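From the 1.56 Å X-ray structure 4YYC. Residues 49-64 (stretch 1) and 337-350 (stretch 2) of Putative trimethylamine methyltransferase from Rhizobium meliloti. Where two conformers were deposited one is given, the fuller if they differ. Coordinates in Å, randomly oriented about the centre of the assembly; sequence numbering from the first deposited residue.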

ATOM      1  N   ARG A  49      11.769  -5.458   8.007  1.00 21.27           N
ATOM      2  CA  ARG A  49      11.036  -6.103   9.101  0.50 21.65           C
ATOM      3  C   ARG A  49       9.640  -6.516   8.712  1.00 20.68           C
ATOM      4  O   ARG A  49       9.048  -5.915   7.782  1.00 19.70           O
ATOM      5  CB  ARG A  49      10.853  -5.110  10.273  0.50 23.18           C
ATOM      6  CG  ARG A  49      12.127  -4.752  10.958  0.50 24.89           C
ATOM      7  CD  ARG A  49      11.869  -3.724  12.024  0.50 26.63           C
ATOM      8  NE  ARG A  49      13.036  -2.880  12.099  0.50 28.74           N
ATOM      9  CZ  ARG A  49      13.343  -2.132  13.135  0.50 30.43           C
ATOM     10  NH1 ARG A  49      12.564  -2.139  14.205  0.50 31.35           N
ATOM     11  NH2 ARG A  49      14.431  -1.393  13.096  0.50 31.58           N
ATOM     12  N   GLU A  50       9.089  -7.504   9.426  1.00 19.99           N
ATOM     13  CA  GLU A  50       7.676  -7.886   9.283  1.00 19.58           C
ATOM     14  C   GLU A  50       6.784  -6.960  10.114  1.00 19.42           C
ATOM     15  O   GLU A  50       7.113  -6.609  11.254  1.00 20.25           O
ATOM     16  CB  GLU A  50       7.436  -9.339   9.706  1.00 20.31           C
ATOM     17  CG  GLU A  50       8.395 -10.321   9.026  1.00 21.35           C
ATOM     18  CD  GLU A  50       9.656 -10.628   9.856  1.00 23.82           C
ATOM     19  OE1 GLU A  50      10.151  -9.774  10.651  1.00 25.47           O
ATOM     20  OE2 GLU A  50      10.161 -11.763   9.713  1.00 27.23           O
ATOM     21  N   TYR A  51       5.685  -6.485   9.521  1.00 18.63           N
ATOM     22  CA  TYR A  51       4.736  -5.660  10.232  1.00 18.98           C
ATOM     23  C   TYR A  51       3.731  -6.535  10.962  1.00 19.85           C
ATOM     24  O   TYR A  51       3.138  -7.452  10.330  1.00 20.09           O
ATOM     25  CB  TYR A  51       3.988  -4.782   9.224  1.00 18.13           C
ATOM     26  CG  TYR A  51       3.096  -3.801   9.933  1.00 18.04           C
ATOM     27  CD1 TYR A  51       3.636  -2.739  10.643  1.00 18.69           C
ATOM     28  CD2 TYR A  51       1.715  -3.891   9.862  1.00 17.57           C
ATOM     29  CE1 TYR A  51       2.846  -1.845  11.301  1.00 18.88           C
ATOM     30  CE2 TYR A  51       0.900  -2.977  10.513  1.00 17.88           C
ATOM     31  CZ  TYR A  51       1.460  -1.934  11.216  1.00 18.40           C
ATOM     32  OH  TYR A  51       0.711  -1.004  11.869  1.00 18.71           O
ATOM     33  N   GLU A  52       3.530  -6.246  12.239  1.00 21.39           N
ATOM     34  CA  GLU A  52       2.686  -7.023  13.160  1.00 22.76           C
ATOM     35  C   GLU A  52       1.467  -6.242  13.575  1.00 21.59           C
ATOM     36  O   GLU A  52       1.573  -5.048  13.840  1.00 20.97           O
ATOM     37  CB  GLU A  52       3.405  -7.293  14.447  1.00 26.59           C
ATOM     38  CG  GLU A  52       4.769  -7.854  14.275  1.00 29.90           C
ATOM     39  CD  GLU A  52       5.360  -8.311  15.594  1.00 33.07           C
ATOM     40  OE1 GLU A  52       5.148  -7.711  16.694  1.00 38.02           O
ATOM     41  OE2 GLU A  52       6.074  -9.282  15.524  1.00 36.11           O
ATOM     42  N   VAL A  53       0.331  -6.935  13.648  1.00 20.30           N
ATOM     43  CA  VAL A  53      -0.897  -6.407  14.178  1.00 20.84           C
ATOM     44  C   VAL A  53      -1.391  -7.009  15.488  1.00 21.44           C
ATOM     45  O   VAL A  53      -2.270  -6.436  16.090  1.00 22.42           O
ATOM     46  CB  VAL A  53      -2.011  -6.416  13.142  1.00 20.48           C
ATOM     47  CG1 VAL A  53      -1.559  -5.611  11.919  1.00 20.30           C
ATOM     48  CG2 VAL A  53      -2.402  -7.832  12.764  1.00 20.07           C
ATOM     49  N   LEU A  54      -0.857  -8.150  15.919  1.00 21.06           N
ATOM     50  CA  LEU A  54      -1.282  -8.775  17.168  1.00 22.39           C
ATOM     51  C   LEU A  54      -0.117  -8.766  18.116  1.00 23.22           C
ATOM     52  O   LEU A  54       1.014  -9.004  17.711  1.00 22.43           O
ATOM     53  CB  LEU A  54      -1.701 -10.215  16.944  1.00 22.27           C
ATOM     54  CG  LEU A  54      -2.874 -10.461  15.996  1.00 22.27           C
ATOM     55  CD1 LEU A  54      -3.048 -11.913  15.615  1.00 22.46           C
ATOM     56  CD2 LEU A  54      -4.108  -9.860  16.663  1.00 23.34           C
ATOM     57  N   ASP A  55      -0.383  -8.450  19.379  1.00 24.97           N
ATOM     58  CA  ASP A  55       0.633  -8.585  20.431  1.00 26.78           C
ATOM     59  C   ASP A  55       0.621  -9.993  21.011  1.00 26.85           C
ATOM     60  O   ASP A  55      -0.189 -10.818  20.591  1.00 25.68           O
ATOM     61  CB  ASP A  55       0.483  -7.503  21.508  1.00 29.02           C
ATOM     62  CG  ASP A  55      -0.788  -7.628  22.344  1.00 31.00           C
ATOM     63  OD1 ASP A  55      -1.508  -8.664  22.372  1.00 33.00           O
ATOM     64  OD2 ASP A  55      -1.052  -6.651  23.071  1.00 33.76           O
ATOM     65  N   GLU A  56       1.528 -10.269  21.954  1.00 27.77           N
ATOM     66  CA  GLU A  56       1.714 -11.630  22.435  1.00 28.60           C
ATOM     67  C   GLU A  56       0.406 -12.178  22.990  1.00 28.79           C
ATOM     68  O   GLU A  56       0.065 -13.338  22.730  1.00 27.95           O
ATOM     69  CB  GLU A  56       2.818 -11.703  23.494  1.00 30.20           C
ATOM     70  CG  GLU A  56       3.131 -13.118  23.994  1.00 31.30           C
ATOM     71  CD  GLU A  56       3.649 -14.109  22.946  1.00 31.15           C
ATOM     72  OE1 GLU A  56       4.252 -13.699  21.912  1.00 31.03           O
ATOM     73  OE2 GLU A  56       3.497 -15.340  23.169  1.00 32.61           O
ATOM     74  N   GLU A  57      -0.317 -11.355  23.751  1.00 29.77           N
ATOM     75  CA  GLU A  57      -1.572 -11.812  24.364  1.00 30.49           C
ATOM     76  C   GLU A  57      -2.603 -12.165  23.298  1.00 28.48           C
ATOM     77  O   GLU A  57      -3.291 -13.161  23.431  1.00 28.13           O
ATOM     78  CB  GLU A  57      -2.150 -10.793  25.348  1.00 32.38           C
ATOM     79  CG  GLU A  57      -3.645 -10.964  25.644  1.00 33.28           C
ATOM     80  N   GLY A  58      -2.685 -11.352  22.237  1.00 27.07           N
ATOM     81  CA  GLY A  58      -3.595 -11.595  21.148  1.00 25.95           C
ATOM     82  C   GLY A  58      -3.230 -12.861  20.402  1.00 24.69           C
ATOM     83  O   GLY A  58      -4.092 -13.617  19.995  1.00 24.46           O
ATOM     84  N   LEU A  59      -1.941 -13.077  20.183  1.00 24.13           N
ATOM     85  CA  LEU A  59      -1.507 -14.276  19.478  1.00 23.16           C
ATOM     86  C   LEU A  59      -1.854 -15.525  20.293  1.00 23.71           C
ATOM     87  O   LEU A  59      -2.390 -16.495  19.760  1.00 22.87           O
ATOM     88  CB  LEU A  59      -0.020 -14.261  19.214  1.00 23.17           C
ATOM     89  CG  LEU A  59       0.395 -13.202  18.216  1.00 22.75           C
ATOM     90  CD1 LEU A  59       1.871 -12.860  18.349  1.00 23.34           C
ATOM     91  CD2 LEU A  59       0.056 -13.696  16.811  1.00 22.10           C
ATOM     92  N   GLN A  60      -1.524 -15.495  21.580  1.00 24.77           N
ATOM     93  CA  GLN A  60      -1.890 -16.601  22.467  1.00 25.99           C
ATOM     94  C   GLN A  60      -3.395 -16.858  22.521  1.00 25.58           C
ATOM     95  O   GLN A  60      -3.833 -17.988  22.612  1.00 25.20           O
ATOM     96  CB  GLN A  60      -1.348 -16.328  23.876  1.00 28.15           C
ATOM     97  CG  GLN A  60       0.152 -16.526  23.946  1.00 29.30           C
ATOM     98  CD  GLN A  60       0.679 -16.398  25.369  1.00 31.97           C
ATOM     99  OE1 GLN A  60       0.012 -16.770  26.311  1.00 34.86           O
ATOM    100  NE2 GLN A  60       1.863 -15.868  25.514  1.00 32.83           N
ATOM    101  N   LEU A  61      -4.182 -15.795  22.452  1.00 25.84           N
ATOM    102  CA  LEU A  61      -5.626 -15.916  22.472  1.00 25.98           C
ATOM    103  C   LEU A  61      -6.149 -16.663  21.252  1.00 24.96           C
ATOM    104  O   LEU A  61      -6.957 -17.576  21.376  1.00 24.53           O
ATOM    105  CB  LEU A  61      -6.226 -14.522  22.561  1.00 27.38           C
ATOM    106  CG  LEU A  61      -7.741 -14.405  22.488  1.00 28.67           C
ATOM    107  CD1 LEU A  61      -8.377 -15.152  23.635  1.00 29.80           C
ATOM    108  CD2 LEU A  61      -8.098 -12.912  22.580  1.00 29.37           C
ATOM    109  N   ILE A  62      -5.676 -16.245  20.083  1.00 23.28           N
ATOM    110  CA  ILE A  62      -6.069 -16.900  18.833  1.00 22.82           C
ATOM    111  C   ILE A  62      -5.604 -18.356  18.829  1.00 22.19           C
ATOM    112  O   ILE A  62      -6.359 -19.241  18.451  1.00 22.58           O
ATOM    113  CB  ILE A  62      -5.546 -16.161  17.594  1.00 22.24           C
ATOM    114  CG1 ILE A  62      -6.070 -14.713  17.547  1.00 23.23           C
ATOM    115  CG2 ILE A  62      -5.949 -16.899  16.324  1.00 21.41           C
ATOM    116  CD1 ILE A  62      -7.574 -14.587  17.550  1.00 23.81           C
ATOM    117  N   GLU A  63      -4.379 -18.615  19.260  1.00 22.41           N
ATOM    118  CA  GLU A  63      -3.838 -19.982  19.299  1.00 22.56           C
ATOM    119  C   GLU A  63      -4.662 -20.877  20.248  1.00 23.54           C
ATOM    120  O   GLU A  63      -5.030 -21.993  19.910  1.00 22.89           O
ATOM    121  CB  GLU A  63      -2.344 -19.953  19.670  1.00 23.22           C
ATOM    122  CG  GLU A  63      -1.481 -19.366  18.557  1.00 23.26           C
ATOM    123  CD  GLU A  63      -0.058 -19.031  18.948  1.00 24.45           C
ATOM    124  OE1 GLU A  63       0.210 -18.779  20.141  1.00 25.97           O
ATOM    125  OE2 GLU A  63       0.790 -18.911  18.046  1.00 24.53           O
ATOM    126  N   ARG A  64      -5.003 -20.351  21.414  1.00 24.50           N
ATOM    127  CA  ARG A  64      -5.798 -21.088  22.365  1.00 26.12           C
ATOM    128  C   ARG A  64      -7.194 -21.387  21.807  1.00 24.83           C
ATOM    129  O   ARG A  64      -7.696 -22.522  21.897  1.00 24.95           O
ATOM    130  CB  ARG A  64      -5.931 -20.248  23.644  1.00 28.46           C
ATOM    131  CG  ARG A  64      -6.451 -20.939  24.850  1.00 31.77           C
ATOM    132  CD  ARG A  64      -6.096 -20.153  26.110  1.00 33.89           C
ATOM    133  NE  ARG A  64      -6.444 -18.742  26.051  1.00 35.67           N
ATOM    134  CZ  ARG A  64      -5.605 -17.702  26.124  1.00 36.44           C
ATOM    135  NH1 ARG A  64      -4.294 -17.840  26.283  1.00 37.60           N
ATOM    136  NH2 ARG A  64      -6.102 -16.482  26.061  1.00 37.44           N
ATOM    137  N   SER A 337      -6.650  -7.313   5.110  1.00 14.47           N
ATOM    138  CA  SER A 337      -5.257  -6.987   5.372  1.00 14.90           C
ATOM    139  C   SER A 337      -4.900  -7.341   6.816  1.00 15.18           C
ATOM    140  O   SER A 337      -3.833  -7.893   7.087  1.00 15.24           O
ATOM    141  CB  SER A 337      -4.924  -5.522   5.082  1.00 15.71           C
ATOM    142  OG  SER A 337      -4.802  -5.348   3.665  1.00 16.79           O
ATOM    143  N   LEU A 338      -5.766  -7.001   7.737  1.00 15.71           N
ATOM    144  CA  LEU A 338      -5.514  -7.321   9.140  1.00 15.94           C
ATOM    145  C   LEU A 338      -5.472  -8.819   9.377  1.00 16.29           C
ATOM    146  O   LEU A 338      -4.588  -9.324  10.085  1.00 16.33           O
ATOM    147  CB  LEU A 338      -6.587  -6.709  10.056  1.00 16.74           C
ATOM    148  CG  LEU A 338      -6.535  -5.176  10.104  1.00 17.18           C
ATOM    149  CD1 LEU A 338      -7.782  -4.628  10.812  1.00 18.39           C
ATOM    150  CD2 LEU A 338      -5.287  -4.598  10.708  1.00 17.75           C
ATOM    151  N   VAL A 339      -6.404  -9.528   8.784  1.00 16.06           N
ATOM    152  CA  VAL A 339      -6.373 -11.013   8.828  1.00 16.40           C
ATOM    153  C   VAL A 339      -5.014 -11.528   8.320  1.00 16.40           C
ATOM    154  O   VAL A 339      -4.362 -12.342   8.966  1.00 16.64           O
ATOM    155  CB  VAL A 339      -7.488 -11.641   7.965  1.00 16.51           C
ATOM    156  CG1 VAL A 339      -7.288 -13.153   7.722  1.00 16.91           C
ATOM    157  CG2 VAL A 339      -8.859 -11.384   8.586  1.00 17.00           C
ATOM    158  N   SER A 340      -4.579 -11.047   7.166  1.00 16.33           N
ATOM    159  CA  SER A 340      -3.362 -11.581   6.597  1.00 17.27           C
ATOM    160  C   SER A 340      -2.105 -11.203   7.346  1.00 16.19           C
ATOM    161  O   SER A 340      -1.175 -12.027   7.488  1.00 16.05           O
ATOM    162  CB  SER A 340      -3.236 -11.240   5.129  1.00 18.35           C
ATOM    163  OG  SER A 340      -4.229 -11.934   4.408  1.00 22.69           O
ATOM    164  N   TYR A 341      -2.047  -9.983   7.884  1.00 15.51           N
ATOM    165  CA  TYR A 341      -0.900  -9.629   8.731  1.00 15.29           C
ATOM    166  C   TYR A 341      -0.844 -10.553   9.947  1.00 15.50           C
ATOM    167  O   TYR A 341       0.212 -11.020  10.335  1.00 15.67           O
ATOM    168  CB  TYR A 341      -0.982  -8.185   9.240  1.00 15.22           C
ATOM    169  CG  TYR A 341      -0.543  -7.078   8.295  1.00 14.82           C
ATOM    170  CD1 TYR A 341       0.746  -7.064   7.744  1.00 14.96           C
ATOM    171  CD2 TYR A 341      -1.396  -6.033   7.963  1.00 14.81           C
ATOM    172  CE1 TYR A 341       1.172  -6.020   6.944  1.00 14.70           C
ATOM    173  CE2 TYR A 341      -0.977  -5.015   7.116  1.00 14.45           C
ATOM    174  CZ  TYR A 341       0.298  -5.012   6.629  1.00 14.35           C
ATOM    175  OH  TYR A 341       0.738  -4.024   5.785  1.00 14.77           O
ATOM    176  N   GLY A 342      -1.997 -10.779  10.569  1.00 15.35           N
ATOM    177  CA  GLY A 342      -2.097 -11.615  11.730  1.00 15.97           C
ATOM    178  C   GLY A 342      -1.774 -13.070  11.414  1.00 16.07           C
ATOM    179  O   GLY A 342      -1.066 -13.768  12.180  1.00 16.97           O
ATOM    180  N   ALA A 343      -2.266 -13.534  10.290  1.00 15.76           N
ATOM    181  CA  ALA A 343      -2.049 -14.933   9.910  1.00 15.69           C
ATOM    182  C   ALA A 343      -0.544 -15.176   9.690  1.00 15.57           C
ATOM    183  O   ALA A 343       0.011 -16.236  10.026  1.00 16.21           O
ATOM    184  CB  ALA A 343      -2.858 -15.288   8.670  1.00 15.66           C
ATOM    185  N   ALA A 344       0.149 -14.209   9.114  1.00 15.36           N
ATOM    186  CA  ALA A 344       1.605 -14.331   8.949  1.00 15.46           C
ATOM    187  C   ALA A 344       2.338 -14.498  10.281  1.00 15.95           C
ATOM    188  O   ALA A 344       3.265 -15.316  10.396  1.00 16.05           O
ATOM    189  CB  ALA A 344       2.153 -13.121   8.210  1.00 15.13           C
ATOM    190  N   GLN A 345       1.905 -13.752  11.294  1.00 16.19           N
ATOM    191  CA  GLN A 345       2.438 -13.906  12.610  1.00 16.95           C
ATOM    192  C   GLN A 345       2.210 -15.313  13.134  1.00 17.12           C
ATOM    193  O   GLN A 345       3.149 -15.934  13.681  1.00 17.70           O
ATOM    194  CB  GLN A 345       1.836 -12.901  13.605  1.00 17.40           C
ATOM    195  CG  GLN A 345       2.157 -11.465  13.277  1.00 17.59           C
ATOM    196  CD  GLN A 345       1.580 -10.491  14.286  1.00 18.02           C
ATOM    197  OE1 GLN A 345       0.591  -9.800  14.002  1.00 18.31           O
ATOM    198  NE2 GLN A 345       2.158 -10.480  15.463  1.00 19.48           N
ATOM    199  N   LEU A 346       0.995 -15.811  12.966  1.00 16.80           N
ATOM    200  CA  LEU A 346       0.662 -17.184  13.434  1.00 17.43           C
ATOM    201  C   LEU A 346       1.442 -18.248  12.692  1.00 17.10           C
ATOM    202  O   LEU A 346       1.846 -19.264  13.271  1.00 17.30           O
ATOM    203  CB  LEU A 346      -0.828 -17.433  13.299  1.00 17.62           C
ATOM    204  CG  LEU A 346      -1.672 -16.558  14.230  1.00 18.48           C
ATOM    205  CD1 LEU A 346      -3.114 -16.625  13.741  1.00 18.90           C
ATOM    206  CD2 LEU A 346      -1.520 -16.916  15.689  1.00 19.40           C
ATOM    207  N   ALA A 347       1.673 -18.017  11.393  1.00 16.61           N
ATOM    208  CA  ALA A 347       2.480 -18.945  10.581  1.00 16.69           C
ATOM    209  C   ALA A 347       3.936 -19.015  11.014  1.00 17.05           C
ATOM    210  O   ALA A 347       4.536 -20.118  11.122  1.00 16.99           O
ATOM    211  CB  ALA A 347       2.369 -18.559   9.109  1.00 16.21           C
ATOM    212  N   ARG A 348       4.514 -17.869  11.341  1.00 17.19           N
ATOM    213  CA  ARG A 348       5.927 -17.848  11.795  1.00 18.11           C
ATOM    214  C   ARG A 348       6.034 -18.596  13.106  1.00 18.89           C
ATOM    215  O   ARG A 348       6.992 -19.344  13.329  1.00 19.82           O
ATOM    216  CB  ARG A 348       6.459 -16.421  11.919  1.00 18.49           C
ATOM    217  CG  ARG A 348       6.790 -15.754  10.571  1.00 18.41           C
ATOM    218  CD  ARG A 348       7.455 -14.401  10.769  1.00 18.72           C
ATOM    219  NE  ARG A 348       6.549 -13.350  11.232  1.00 19.02           N
ATOM    220  CZ  ARG A 348       5.746 -12.624  10.460  1.00 18.71           C
ATOM    221  NH1 ARG A 348       5.696 -12.796   9.153  1.00 17.98           N
ATOM    222  NH2 ARG A 348       4.973 -11.701  11.029  1.00 19.83           N
ATOM    223  N   ARG A 349       5.044 -18.429  13.982  1.00 19.25           N
ATOM    224  CA  ARG A 349       5.058 -19.102  15.277  1.00 20.38           C
ATOM    225  C   ARG A 349       4.810 -20.593  15.151  1.00 20.55           C
ATOM    226  O   ARG A 349       5.426 -21.386  15.905  1.00 21.75           O
ATOM    227  CB  ARG A 349       4.045 -18.479  16.233  1.00 20.87           C
ATOM    228  CG  ARG A 349       4.393 -17.058  16.655  1.00 21.47           C
ATOM    229  CD  ARG A 349       3.180 -16.332  17.140  1.00 21.64           C
ATOM    230  NE  ARG A 349       2.620 -16.836  18.384  1.00 22.58           N
ATOM    231  CZ  ARG A 349       2.991 -16.405  19.597  1.00 23.90           C
ATOM    232  NH1 ARG A 349       3.934 -15.462  19.750  1.00 24.23           N
ATOM    233  NH2 ARG A 349       2.389 -16.891  20.656  1.00 24.31           N
ATOM    234  N   LEU A 350       4.027 -20.999  14.165  1.00 19.71           N
ATOM    235  CA  LEU A 350       3.818 -22.408  13.856  1.00 20.13           C
ATOM    236  C   LEU A 350       5.049 -23.046  13.207  1.00 20.20           C
ATOM    237  O   LEU A 350       5.300 -24.239  13.409  1.00 22.68           O
ATOM    238  CB  LEU A 350       2.562 -22.587  13.014  1.00 19.89           C
ATOM    239  CG  LEU A 350       2.167 -24.022  12.694  1.00 20.21           C
ATOM    240  CD1 LEU A 350       2.041 -24.917  13.912  1.00 20.86           C
ATOM    241  CD2 LEU A 350       0.854 -23.981  11.948  1.00 20.22           C
TER
HETATM  242  O   HOH W   1       2.821 -10.006   9.885  1.00 18.64           O
HETATM  243  O   HOH W   2       4.564 -12.034  15.952  1.00 24.59           O
HETATM  244  O   HOH W   3       6.111 -10.872  13.489  1.00 27.18           O
HETATM  245  O   HOH W   4       0.741 -20.420  15.741  1.00 17.34           O

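How does the extended start of stretch 1 settle against the helix of stretch 2? Residues 49-55 form a loop that runs beside helix 337-350, coming nearest where V53 CA lies 5.9 Å from G342 CA. E50 lays its CB over one face of the R348 guanidinium, 3.7 Å from NH2. Its carboxylate stays beyond salt-bridge range, with OE2 of E50 4.2 Å from NE of R348 and well out of the guanidinium plane, so only the charges attract. Y51 turns its ring edge toward the face of Y341; the centroids are 5.1 Å apart and the planes meet at 69°. Water 1 ties the backbones together, donating to Y51 O and Y341 O while accepting from R348 NH2. E52 points its CB away, yet OE2 still reaches the helix through waters 2 and 3, which accept from Q345 NE2 and R348 NH2 respectively.

What holds the backbone at V53 and L54? A loop leaves peptide groups without helical partners, and the amide of Q345 supplies them. Its OE1 accepts from V53 N and from L54 N, each 2.9 Å away, while Q345 NE2 donates to L54 O at 2.9 Å, nearly straight at 171°. V53 CG1 packs 3.8 Å from Y341 CB and 4.0 Å from L338 CD2. G342 has no side chain, which matters here: a CB at its ideal position would lie a tight 3.3 Å from L54 CD1.

How does the helix of stretch 1 begin, and what does it offer to R349? D55 caps it, OD1 accepting from G58 N at 2.9 Å. The helix then crosses its partner at 78°, with the axes 10.8 Å apart at closest approach. R349 bridges this gap as a knob among E56, L59, Q60 and E63. E56 starts out pointing away, but its end comes back to form a salt bridge, OE1 lying 2.8 Å from R349 NH1; its OE2 also accepts from Q60 NE2 within the same helix.

What completes the contact along the helix? L59 places CD1 over one face of the R349 guanidinium, 3.6 Å from NH1, and CD2 against L346 CD2 at 3.8 Å. I62 adds CG2, 3.8 Å from L346 CD1. One turn beyond L59, E63 forms the second salt bridge: R349 NE donates to E63 OE2 at 2.8 Å, and R349 NH2 to E63 OE1 at 2.9 Å. Both carboxylates approach the guanidinium near its plane, where its N-H groups point.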